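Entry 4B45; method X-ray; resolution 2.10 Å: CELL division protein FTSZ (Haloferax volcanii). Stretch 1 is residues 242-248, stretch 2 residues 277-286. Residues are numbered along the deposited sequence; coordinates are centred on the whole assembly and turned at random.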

# COMPACT_ATOMS: atom_id res chain seq x y z
N ALA A 242 -19.43 -7.32 -16.39
CA ALA A 242 -18.99 -6.61 -15.19
C ALA A 242 -17.63 -7.11 -14.66
O ALA A 242 -16.77 -6.30 -14.31
CB ALA A 242 -20.05 -6.70 -14.09
N VAL A 243 -17.45 -8.43 -14.60
CA VAL A 243 -16.18 -9.01 -14.14
C VAL A 243 -15.03 -8.68 -15.08
O VAL A 243 -13.92 -8.34 -14.63
CB VAL A 243 -16.28 -10.56 -13.95
CG1 VAL A 243 -14.93 -11.17 -13.56
CG2 VAL A 243 -17.31 -10.89 -12.89
N MET A 244 -15.28 -8.77 -16.39
CA MET A 244 -14.28 -8.42 -17.41
C MET A 244 -13.86 -6.96 -17.28
O MET A 244 -12.68 -6.62 -17.36
CB MET A 244 -14.83 -8.60 -18.83
CG MET A 244 -15.17 -10.03 -19.22
SD MET A 244 -13.82 -11.15 -18.84
CE MET A 244 -12.62 -10.78 -20.13
N SER A 245 -14.84 -6.08 -17.12
CA SER A 245 -14.56 -4.67 -17.23
C SER A 245 -13.95 -4.14 -15.93
O SER A 245 -12.99 -3.37 -15.99
CB SER A 245 -15.80 -3.89 -17.64
OG SER A 245 -16.51 -3.46 -16.49
N THR A 246 -14.48 -4.54 -14.78
CA THR A 246 -13.82 -4.17 -13.51
C THR A 246 -12.36 -4.64 -13.49
O THR A 246 -11.48 -3.92 -13.01
CB THR A 246 -14.54 -4.70 -12.24
OG1 THR A 246 -14.52 -6.14 -12.21
CG2 THR A 246 -15.97 -4.17 -12.18
N THR A 247 -12.11 -5.84 -14.00
CA THR A 247 -10.75 -6.39 -14.02
C THR A 247 -9.87 -5.56 -14.94
O THR A 247 -8.76 -5.19 -14.54
CB THR A 247 -10.73 -7.87 -14.45
OG1 THR A 247 -11.61 -8.61 -13.61
CG2 THR A 247 -9.34 -8.45 -14.31
N ARG A 248 -10.35 -5.25 -16.15
CA ARG A 248 -9.62 -4.33 -17.04
C ARG A 248 -9.35 -2.97 -16.40
O ARG A 248 -8.24 -2.43 -16.51
CB ARG A 248 -10.37 -4.10 -18.36
CG ARG A 248 -10.47 -5.33 -19.27
CD ARG A 248 -10.95 -4.91 -20.67
NE ARG A 248 -11.63 -6.00 -21.37
CZ ARG A 248 -12.95 -6.14 -21.43
NH1 ARG A 248 -13.74 -5.25 -20.83
NH2 ARG A 248 -13.48 -7.16 -22.09
N ILE A 277 -21.16 -14.14 -8.84
CA ILE A 277 -19.87 -14.22 -9.53
C ILE A 277 -19.85 -15.37 -10.53
O ILE A 277 -19.81 -16.54 -10.13
CB ILE A 277 -18.75 -14.42 -8.51
CG1 ILE A 277 -18.76 -13.28 -7.48
CG2 ILE A 277 -17.40 -14.52 -9.21
CD1 ILE A 277 -17.48 -13.17 -6.67
N PRO A 278 -19.86 -15.05 -11.84
CA PRO A 278 -19.97 -16.07 -12.90
C PRO A 278 -18.66 -16.79 -13.18
O PRO A 278 -17.60 -16.16 -13.24
CB PRO A 278 -20.40 -15.26 -14.12
CG PRO A 278 -19.85 -13.87 -13.87
CD PRO A 278 -19.86 -13.68 -12.38
N ARG A 279 -18.74 -18.10 -13.37
CA ARG A 279 -17.57 -18.91 -13.67
C ARG A 279 -16.84 -18.43 -14.92
O ARG A 279 -15.62 -18.27 -14.91
CB ARG A 279 -17.98 -20.37 -13.87
CG ARG A 279 -16.86 -21.27 -14.38
CD ARG A 279 -17.34 -22.71 -14.51
NE ARG A 279 -16.28 -23.55 -15.04
CZ ARG A 279 -16.42 -24.85 -15.30
NH1 ARG A 279 -17.59 -25.44 -15.08
NH2 ARG A 279 -15.40 -25.54 -15.79
N LYS A 280 -17.58 -18.20 -15.99
CA LYS A 280 -16.95 -17.80 -17.24
C LYS A 280 -16.34 -16.40 -17.15
O LYS A 280 -15.30 -16.10 -17.75
CB LYS A 280 -17.94 -17.91 -18.40
CG LYS A 280 -17.39 -17.41 -19.72
CD LYS A 280 -17.61 -18.41 -20.82
CE LYS A 280 -16.59 -19.53 -20.77
NZ LYS A 280 -16.76 -20.45 -21.95
N GLY A 281 -16.99 -15.53 -16.38
CA GLY A 281 -16.45 -14.19 -16.16
C GLY A 281 -15.09 -14.23 -15.49
O GLY A 281 -14.13 -13.59 -15.96
N VAL A 282 -14.99 -14.98 -14.40
CA VAL A 282 -13.75 -15.08 -13.64
C VAL A 282 -12.63 -15.71 -14.46
O VAL A 282 -11.50 -15.21 -14.48
CB VAL A 282 -13.95 -15.90 -12.35
CG1 VAL A 282 -12.62 -16.18 -11.66
CG2 VAL A 282 -14.88 -15.17 -11.41
N GLU A 283 -12.94 -16.81 -15.14
CA GLU A 283 -11.97 -17.54 -15.94
C GLU A 283 -11.41 -16.64 -17.02
O GLU A 283 -10.19 -16.48 -17.15
CB GLU A 283 -12.58 -18.81 -16.55
CG GLU A 283 -12.89 -19.89 -15.51
CD GLU A 283 -13.49 -21.17 -16.12
OE1 GLU A 283 -14.15 -21.09 -17.18
OE2 GLU A 283 -13.30 -22.26 -15.53
N ARG A 284 -12.30 -16.04 -17.80
CA ARG A 284 -11.88 -15.09 -18.84
C ARG A 284 -11.16 -13.87 -18.30
O ARG A 284 -10.21 -13.38 -18.92
CB ARG A 284 -13.08 -14.68 -19.70
CG ARG A 284 -13.66 -15.85 -20.49
CD ARG A 284 -12.65 -16.35 -21.53
NE ARG A 284 -12.96 -17.71 -21.96
CZ ARG A 284 -13.85 -18.02 -22.90
NH1 ARG A 284 -14.54 -17.06 -23.50
NH2 ARG A 284 -14.06 -19.29 -23.23
N ALA A 285 -11.57 -13.37 -17.13
CA ALA A 285 -10.89 -12.18 -16.57
C ALA A 285 -9.44 -12.46 -16.18
O ALA A 285 -8.55 -11.66 -16.45
CB ALA A 285 -11.65 -11.60 -15.38
N ARG A 286 -9.21 -13.62 -15.57
CA ARG A 286 -7.86 -14.03 -15.21
C ARG A 286 -7.03 -14.23 -16.45
O ARG A 286 -5.86 -13.86 -16.49
CB ARG A 286 -7.90 -15.33 -14.41
CG ARG A 286 -8.64 -15.23 -13.09
CD ARG A 286 -8.69 -16.59 -12.44
NE ARG A 286 -9.38 -16.56 -11.15
CZ ARG A 286 -9.71 -17.65 -10.48
NH1 ARG A 286 -9.42 -18.84 -10.98
NH2 ARG A 286 -10.34 -17.56 -9.31

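Two helices run side by side here, their N-to-C directions 29° apart and their axes 8.5 Å apart at closest approach. No hydrogen bond crosses between them, so the contact rests on packing, and small residues on stretch 2 mark its closest points.

Ile277 contributes almost nothing. The contact begins at Pro278, the N-cap residue, whose CA-to-CB bond points toward the partner helix, with Pro278 CD 3.8 Å from CG2 of Val243. The proline carbonyl starts the helical hydrogen bonding: Val282 N donates to Pro278 O at 3.1 Å.

Arg279 and Lys280 lie out of reach of stretch 1. Arg279 instead pairs along its own helix, NE to OE2 of Glu283 at 3.3 Å, a nearly straight salt bridge one turn apart on the exposed side.

At Gly281 the backbones draw close, Gly281 CA lying 5.6 Å from Val243 CA. A CB here would point toward stretch 1, lying 3.3 Å from Val243 CB, which is tight, and 2.9 Å from CG of Pro278 in its own stretch, which is a clash. The backbone itself makes the contact: Gly281 O sits 3.5 Å from Val243 CG1 and 3.8 Å from Met244 SD. That same oxygen accepts the helical bond from Ala285 N at 2.8 Å, so it is satisfied while packed against apolar atoms.

Val282 turns its CB away, yet its backbone still takes part, with Val282 N 3.9 Å from CG1 of Val243. Glu283 also points away and makes no contact. Arg284 leaves sideways and its end leads away from stretch 1, but the start of the side chain is useful: Arg284 CB lies 3.7 Å from SD of Met244. Met244 also starts sideways, and its chain, m at all three chi angles, brings the sulfur back to the neighbouring helix.

Ala285, one turn after Gly281, is the second close point, Ala285 CA lying 5.1 Å from Met244 CA. Its methyl points toward stretch 1 and meets three residues: Ala285 CB is 3.8 Å from Val243 CG1, 4.1 Å from Met244 SD and 3.5 Å from Thr247 OG1. The threonine hydroxyl can lie against a methyl without being stranded, because Thr247 OG1 donates to Val243 O within its own helix at 2.5 Å. Arg286 then points away.

The rule to read is spacing: close backbone approaches fall at Gly281 and Ala285, four residues apart, Val243 and Met244 supply the bulk, and Gly281 O and Thr247 OG1 have partners in their own helices.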